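Local coordinates for Thiol:disulfide interchange protein, thioredoxin family protein (Chlorobaculum tepidum, PDB 3OR5) that probably acts as a thioredoxin-fold thiol:disulfide oxidoreductase, consistent with a role in cytochrome c biogenesis, at residues D8-S16 against V122-S130; K35-W45 against G67-E77. One frame throughout, in Å; residues are numbered along the deposited sequence.

Both contacts belong to one thioredoxin-like domain, and their centres lie about 17 Å apart. Interaction 2 pairs the parallel strands 36-42 and 68-74 in the middle of the five-stranded mixed sheet, the centre of this contact lying about 3 Å from the centre of the chain. Interaction 1 lies at the surface, where the N-terminal loop meets the hairpin of strands 119-123 and 129-133 at one border of that sheet. Both segments of interaction 2 fall between the two of interaction 1 in the sequence. They meet where strand 119-123 runs antiparallel to strand 36-42: Ile123 N probably donates to Tyr37 O, and Ala14 packs on Tyr37. The N-terminal loop is thereby tied to the core sheet.

Interaction 1. Residues D8-S16 against V122-S130; sequences DARPTPAPS and VIDASGNVS
Thr12 and Ala14 hold the hairpin through two backbone hydrogen bonds that bracket Pro13, whose own nitrogen has no proton to give. Val129 N donates to Thr12 O (2.7 Å) in a nearly straight bond of 170°, and Ala14 N returns one to Gly127 O at 3.0 Å. Together they make a single bridge between Pro13 and Asn128, by which the N-terminal loop pairs briefly with the chain at the start of strand 129-133, the border strand of the thioredoxin-fold sheet. The hairpin itself turns through a type I turn from Asp124 to Gly127, and Asp124 OD1 accepts from Asn128 N from above the carboxylate plane. Gly127 takes backbone angles at which a CB would run into the carbonyl oxygen of the residue before it. Apolar contacts accompany the bridge, at Val129 and Ile123. The Ala14 methyl CB rests 3.9 Å from Ile123 CG1, with Val129 CG2 farther off, and Thr12 CG2 reaches Val129 CB at 3.9 Å. With CG beside its own backbone N (chi1 -74°), Asn128 carries its amide to the Pro11 ring, where ND2 comes within 3.4 Å of Pro11 CB. Replacing Asn128 with an alanine would probably leave Pro11 CB without its neighbouring amide and open a gap beside the loop. Outside the pair, Tyr109 packs on Thr12, Pro15 and Val129, while its hydroxyl is hydrogen-bonded to Pro13 O.

Interaction 2. Residues K35-W45 against G67-E77; sequences KAYIVNFFATW and GFTFVGIAVNE
Phe41 and Ile73 lie side by side on one face of two parallel strands, 36-42 and 68-74, which helix 47-63 joins in a beta-alpha-beta unit of the thioredoxin fold. Ile73 CB sits over one face of the Phe41 ring, offset toward its rim, in a CH-pi contact 4.2 Å from the centroid. Val75 CG1 meets the same ring at its edge, and Ile73 CD1 reaches back to Val39 CG1 at 3.6 Å. On the other face of the sheet, Phe42 CG is wedged between its backbone N and carbonyl carbon (chi1 72°), which swings the ring across to strand 68-74. Ala74 CA lies over one face of this ring, while the edge abuts Gly72, where a CB would collide with Phe42 CE2. Toward the N-terminal ends of the strands, Ile38 runs alongside Phe70, with CB 3.7 Å from Phe70 CD1, and Phe68 CZ is centred over a face of the Phe70 ring. Helix 47-63 packs on Phe42 and Phe70, and helix 139-150 on Ile38 and Phe68. Eight backbone hydrogen bonds join the segments from Ala36 N to Val75 N. Beyond the strand ends, Glu77 OE2 accepts two bonds from Thr44, which lies shortly before Cys46 and Cys49, a probable thioredoxin-type CxxC pair: Thr44 N, 2.7 Å from Glu77 OE2, meets the anti lone pair of that oxygen, and Thr44 OG1 comes to it from the syn side. Trp45 NE1 donates to Asn76 O at 2.9 Å, nearly straight at 176°, with the oxygen 1° out of the indole plane.

Interaction 1. Residues D8-S16 against V122-S130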
# COMPACT_ATOMS: atom_id res chain seq x y z
N ASP A 8 -20.83 -19.79 -4.27
CA ASP A 8 -19.55 -19.94 -3.63
C ASP A 8 -18.81 -18.64 -3.43
O ASP A 8 -18.92 -17.73 -4.22
CB ASP A 8 -18.62 -20.84 -4.46
CG ASP A 8 -18.95 -22.31 -4.27
OD1 ASP A 8 -18.44 -22.89 -3.27
OD2 ASP A 8 -19.70 -22.85 -5.14
N ALA A 9 -18.07 -18.58 -2.31
CA ALA A 9 -17.22 -17.43 -1.94
C ALA A 9 -15.73 -17.64 -2.17
O ALA A 9 -14.97 -17.88 -1.20
CB ALA A 9 -17.43 -17.09 -0.51
N ARG A 10 -15.32 -17.33 -3.38
CA ARG A 10 -13.99 -17.58 -3.91
C ARG A 10 -12.95 -16.59 -3.36
O ARG A 10 -12.87 -15.47 -3.82
CB ARG A 10 -14.08 -17.39 -5.43
CG ARG A 10 -15.28 -18.14 -6.05
CD ARG A 10 -14.99 -19.69 -6.21
NE ARG A 10 -15.67 -20.27 -7.40
CZ ARG A 10 -16.56 -21.27 -7.39
NH1 ARG A 10 -16.93 -21.88 -6.26
NH2 ARG A 10 -17.09 -21.67 -8.52
N PRO A 11 -12.12 -17.02 -2.38
CA PRO A 11 -11.22 -15.95 -1.92
C PRO A 11 -10.10 -15.64 -2.92
O PRO A 11 -9.80 -16.41 -3.84
CB PRO A 11 -10.65 -16.51 -0.62
CG PRO A 11 -11.11 -17.96 -0.52
CD PRO A 11 -11.68 -18.34 -1.88
N THR A 12 -9.44 -14.51 -2.71
CA THR A 12 -8.46 -13.99 -3.64
C THR A 12 -7.20 -13.77 -2.78
O THR A 12 -6.94 -12.65 -2.40
CB THR A 12 -9.00 -12.63 -4.18
OG1 THR A 12 -10.23 -12.86 -4.90
CG2 THR A 12 -8.02 -11.92 -5.09
N PRO A 13 -6.39 -14.82 -2.54
CA PRO A 13 -5.25 -14.78 -1.62
C PRO A 13 -4.28 -13.69 -2.07
O PRO A 13 -4.07 -13.45 -3.27
CB PRO A 13 -4.61 -16.18 -1.79
CG PRO A 13 -5.76 -17.00 -2.39
CD PRO A 13 -6.42 -16.08 -3.31
N ALA A 14 -3.75 -12.95 -1.09
CA ALA A 14 -2.77 -11.93 -1.41
C ALA A 14 -1.47 -12.59 -1.88
O ALA A 14 -1.17 -13.71 -1.47
CB ALA A 14 -2.49 -11.13 -0.17
N PRO A 15 -0.70 -11.88 -2.67
CA PRO A 15 0.58 -12.44 -3.11
C PRO A 15 1.68 -12.33 -2.06
O PRO A 15 1.58 -11.56 -1.12
CB PRO A 15 0.98 -11.56 -4.29
CG PRO A 15 0.25 -10.25 -4.06
CD PRO A 15 -0.90 -10.50 -3.16
N SER A 16 2.72 -13.13 -2.21
CA SER A 16 3.91 -13.01 -1.37
C SER A 16 4.83 -12.05 -2.06
O SER A 16 4.99 -12.08 -3.27
CB SER A 16 4.65 -14.36 -1.31
OG SER A 16 4.00 -15.21 -0.36
N VAL A 122 -6.51 -3.42 -1.22
CA VAL A 122 -6.89 -3.62 0.23
C VAL A 122 -6.85 -5.09 0.54
O VAL A 122 -7.58 -5.88 -0.09
CB VAL A 122 -8.27 -3.07 0.49
CG1 VAL A 122 -8.60 -3.25 2.02
CG2 VAL A 122 -8.44 -1.55 0.09
N ILE A 123 -6.00 -5.49 1.49
CA ILE A 123 -5.88 -6.90 1.91
C ILE A 123 -6.43 -7.02 3.32
O ILE A 123 -6.02 -6.28 4.23
CB ILE A 123 -4.42 -7.39 1.88
CG1 ILE A 123 -3.92 -7.60 0.46
CG2 ILE A 123 -4.33 -8.81 2.52
CD1 ILE A 123 -3.54 -6.29 -0.23
N ASP A 124 -7.42 -7.87 3.49
CA ASP A 124 -8.05 -7.85 4.80
C ASP A 124 -7.27 -8.81 5.71
O ASP A 124 -6.30 -9.45 5.31
CB ASP A 124 -9.50 -8.23 4.70
CG ASP A 124 -9.70 -9.61 4.14
OD1 ASP A 124 -8.85 -10.54 4.25
OD2 ASP A 124 -10.84 -9.74 3.61
N ALA A 125 -7.69 -8.82 6.99
CA ALA A 125 -6.96 -9.54 8.01
C ALA A 125 -7.07 -11.07 7.84
O ALA A 125 -6.25 -11.78 8.45
CB ALA A 125 -7.46 -9.14 9.41
N SER A 126 -8.02 -11.52 7.00
CA SER A 126 -8.09 -12.89 6.41
C SER A 126 -7.03 -13.27 5.38
O SER A 126 -6.89 -14.46 5.03
CB SER A 126 -9.44 -13.10 5.71
OG SER A 126 -10.48 -12.97 6.68
N GLY A 127 -6.34 -12.26 4.83
CA GLY A 127 -5.28 -12.46 3.89
C GLY A 127 -5.84 -12.40 2.47
O GLY A 127 -5.14 -12.72 1.55
N ASN A 128 -7.04 -11.91 2.28
CA ASN A 128 -7.60 -11.88 0.90
C ASN A 128 -7.54 -10.45 0.35
O ASN A 128 -7.80 -9.46 1.10
CB ASN A 128 -9.03 -12.32 0.96
CG ASN A 128 -9.11 -13.78 1.18
OD1 ASN A 128 -8.15 -14.51 0.87
ND2 ASN A 128 -10.18 -14.21 1.83
N VAL A 129 -7.34 -10.34 -0.97
CA VAL A 129 -7.49 -9.02 -1.55
C VAL A 129 -8.97 -8.73 -1.75
O VAL A 129 -9.65 -9.45 -2.51
CB VAL A 129 -6.81 -8.93 -2.92
CG1 VAL A 129 -6.89 -7.53 -3.47
CG2 VAL A 129 -5.36 -9.36 -2.81
N SER A 130 -9.49 -7.73 -1.06
CA SER A 130 -10.93 -7.47 -0.99
C SER A 130 -11.35 -6.41 -1.97
O SER A 130 -12.50 -6.36 -2.42
CB SER A 130 -11.20 -6.87 0.44
OG SER A 130 -11.31 -7.97 1.31

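Interaction 2. Residues K35-W45 against G67-E77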
# COMPACT_ATOMS: atom_id res chain seq x y z
N LYS A 35 -2.60 -9.57 9.58
CA LYS A 35 -2.74 -8.13 9.54
C LYS A 35 -3.50 -7.66 8.31
O LYS A 35 -3.36 -8.23 7.28
CB LYS A 35 -1.36 -7.47 9.56
CG LYS A 35 -0.59 -7.59 10.82
CD LYS A 35 0.58 -6.63 10.90
CE LYS A 35 1.34 -6.76 12.16
NZ LYS A 35 2.71 -6.23 12.04
N ALA A 36 -4.31 -6.63 8.46
CA ALA A 36 -4.91 -5.99 7.26
C ALA A 36 -3.81 -5.06 6.76
O ALA A 36 -2.98 -4.57 7.52
CB ALA A 36 -6.12 -5.24 7.59
N TYR A 37 -3.78 -4.82 5.43
CA TYR A 37 -2.77 -3.86 4.96
C TYR A 37 -3.29 -3.31 3.62
O TYR A 37 -4.13 -3.95 2.94
CB TYR A 37 -1.39 -4.45 4.81
CG TYR A 37 -1.26 -5.73 3.96
CD1 TYR A 37 -0.84 -5.63 2.65
CD2 TYR A 37 -1.43 -6.99 4.53
CE1 TYR A 37 -0.61 -6.78 1.88
CE2 TYR A 37 -1.23 -8.11 3.80
CZ TYR A 37 -0.90 -8.01 2.47
OH TYR A 37 -0.63 -9.14 1.72
N ILE A 38 -2.74 -2.17 3.25
CA ILE A 38 -3.11 -1.55 1.93
C ILE A 38 -1.80 -1.32 1.23
O ILE A 38 -0.91 -0.64 1.79
CB ILE A 38 -3.91 -0.24 2.14
CG1 ILE A 38 -5.33 -0.55 2.64
CG2 ILE A 38 -4.00 0.52 0.82
CD1 ILE A 38 -6.08 0.75 3.13
N VAL A 39 -1.70 -1.85 -0.00
CA VAL A 39 -0.45 -1.69 -0.80
C VAL A 39 -0.77 -0.56 -1.78
O VAL A 39 -1.72 -0.65 -2.55
CB VAL A 39 -0.13 -2.96 -1.53
CG1 VAL A 39 1.13 -2.77 -2.44
CG2 VAL A 39 0.08 -4.12 -0.50
N ASN A 40 0.03 0.49 -1.72
CA ASN A 40 -0.22 1.79 -2.44
C ASN A 40 0.88 1.91 -3.46
O ASN A 40 2.05 2.12 -3.14
CB ASN A 40 -0.19 2.97 -1.48
CG ASN A 40 -0.28 4.28 -2.19
OD1 ASN A 40 -1.21 4.46 -3.04
ND2 ASN A 40 0.49 5.18 -1.83
N PHE A 41 0.49 1.83 -4.75
CA PHE A 41 1.44 2.11 -5.87
C PHE A 41 1.31 3.57 -6.11
O PHE A 41 0.20 4.10 -6.37
CB PHE A 41 1.03 1.33 -7.15
CG PHE A 41 1.43 -0.13 -7.05
CD1 PHE A 41 2.61 -0.66 -7.64
CD2 PHE A 41 0.59 -0.99 -6.32
CE1 PHE A 41 2.97 -2.00 -7.48
CE2 PHE A 41 0.95 -2.36 -6.14
CZ PHE A 41 2.10 -2.90 -6.79
N PHE A 42 2.43 4.27 -6.01
CA PHE A 42 2.39 5.76 -6.02
C PHE A 42 3.64 6.36 -6.65
O PHE A 42 4.65 5.64 -6.79
CB PHE A 42 2.29 6.35 -4.57
CG PHE A 42 3.57 6.21 -3.78
CD1 PHE A 42 4.38 7.32 -3.56
CD2 PHE A 42 3.97 4.96 -3.27
CE1 PHE A 42 5.59 7.20 -2.88
CE2 PHE A 42 5.19 4.85 -2.53
CZ PHE A 42 6.00 5.97 -2.36
N ALA A 43 3.60 7.70 -6.95
CA ALA A 43 4.80 8.41 -7.24
C ALA A 43 4.76 9.72 -6.47
O ALA A 43 3.68 10.28 -6.25
CB ALA A 43 4.93 8.69 -8.78
N THR A 44 5.94 10.16 -6.02
CA THR A 44 5.92 11.39 -5.17
C THR A 44 5.71 12.63 -6.06
O THR A 44 5.38 13.67 -5.51
CB THR A 44 7.19 11.60 -4.37
OG1 THR A 44 8.28 12.04 -5.20
CG2 THR A 44 7.59 10.28 -3.65
N TRP A 45 5.92 12.50 -7.38
CA TRP A 45 5.66 13.66 -8.24
C TRP A 45 4.21 13.82 -8.62
O TRP A 45 3.80 14.83 -9.25
CB TRP A 45 6.55 13.56 -9.49
CG TRP A 45 6.46 12.25 -10.26
CD1 TRP A 45 7.44 11.29 -10.28
CD2 TRP A 45 5.42 11.77 -11.10
NE1 TRP A 45 7.07 10.28 -11.09
CE2 TRP A 45 5.84 10.52 -11.60
CE3 TRP A 45 4.17 12.26 -11.50
CZ2 TRP A 45 5.08 9.77 -12.50
CZ3 TRP A 45 3.39 11.52 -12.40
CH2 TRP A 45 3.84 10.27 -12.85
N GLY A 67 -2.88 -3.88 14.21
CA GLY A 67 -3.02 -4.97 13.24
C GLY A 67 -3.10 -4.54 11.79
O GLY A 67 -3.63 -5.30 10.96
N PHE A 68 -2.64 -3.32 11.55
CA PHE A 68 -2.76 -2.78 10.15
C PHE A 68 -1.49 -2.06 9.75
O PHE A 68 -0.81 -1.47 10.62
CB PHE A 68 -3.92 -1.74 10.07
CG PHE A 68 -3.90 -0.92 8.81
CD1 PHE A 68 -4.42 -1.44 7.60
CD2 PHE A 68 -3.25 0.30 8.81
CE1 PHE A 68 -4.22 -0.71 6.40
CE2 PHE A 68 -3.09 1.07 7.68
CZ PHE A 68 -3.63 0.56 6.46
N THR A 69 -1.15 -2.11 8.45
CA THR A 69 -0.07 -1.19 7.95
C THR A 69 -0.33 -0.84 6.48
O THR A 69 -0.91 -1.63 5.73
CB THR A 69 1.31 -1.81 8.03
OG1 THR A 69 2.33 -0.81 7.76
CG2 THR A 69 1.55 -3.08 7.09
N PHE A 70 0.08 0.37 6.11
CA PHE A 70 0.26 0.63 4.65
C PHE A 70 1.62 0.04 4.19
O PHE A 70 2.58 -0.18 5.00
CB PHE A 70 0.28 2.14 4.39
CG PHE A 70 -1.08 2.76 4.48
CD1 PHE A 70 -1.93 2.67 3.40
CD2 PHE A 70 -1.48 3.47 5.61
CE1 PHE A 70 -3.22 3.24 3.51
CE2 PHE A 70 -2.72 4.09 5.70
CZ PHE A 70 -3.61 3.96 4.64
N VAL A 71 1.71 -0.24 2.88
CA VAL A 71 3.00 -0.53 2.31
C VAL A 71 3.03 0.28 1.01
O VAL A 71 2.05 0.21 0.20
CB VAL A 71 3.07 -1.99 1.93
CG1 VAL A 71 4.39 -2.29 1.23
CG2 VAL A 71 2.93 -2.90 3.16
N GLY A 72 4.08 1.06 0.80
CA GLY A 72 4.12 1.89 -0.45
C GLY A 72 5.07 1.25 -1.46
O GLY A 72 6.13 0.74 -1.10
N ILE A 73 4.71 1.27 -2.74
CA ILE A 73 5.61 0.78 -3.82
C ILE A 73 5.69 1.95 -4.80
O ILE A 73 4.69 2.35 -5.38
CB ILE A 73 5.04 -0.49 -4.47
CG1 ILE A 73 5.07 -1.66 -3.42
CG2 ILE A 73 5.94 -0.85 -5.73
CD1 ILE A 73 4.41 -2.97 -3.92
N ALA A 74 6.89 2.51 -4.95
CA ALA A 74 7.06 3.78 -5.73
C ALA A 74 7.37 3.41 -7.17
O ALA A 74 8.38 2.75 -7.45
CB ALA A 74 8.24 4.60 -5.15
N VAL A 75 6.50 3.86 -8.07
CA VAL A 75 6.61 3.57 -9.50
C VAL A 75 7.09 4.80 -10.24
O VAL A 75 6.88 5.92 -9.76
CB VAL A 75 5.24 3.10 -10.04
CG1 VAL A 75 4.88 1.66 -9.47
CG2 VAL A 75 4.15 4.10 -9.81
N ASN A 76 7.74 4.59 -11.41
CA ASN A 76 8.14 5.79 -12.21
C ASN A 76 8.94 6.78 -11.39
O ASN A 76 8.80 7.96 -11.58
CB ASN A 76 6.89 6.44 -12.85
CG ASN A 76 6.07 5.47 -13.73
OD1 ASN A 76 5.95 5.68 -14.95
ND2 ASN A 76 5.44 4.49 -13.13
N GLU A 77 9.80 6.28 -10.49
CA GLU A 77 10.48 7.10 -9.53
C GLU A 77 11.99 6.99 -9.55
O GLU A 77 12.60 6.23 -10.36
CB GLU A 77 9.88 6.82 -8.10
CG GLU A 77 8.77 7.84 -7.79
CD GLU A 77 9.29 9.25 -7.49
OE1 GLU A 77 10.48 9.56 -7.73
OE2 GLU A 77 8.48 10.04 -6.94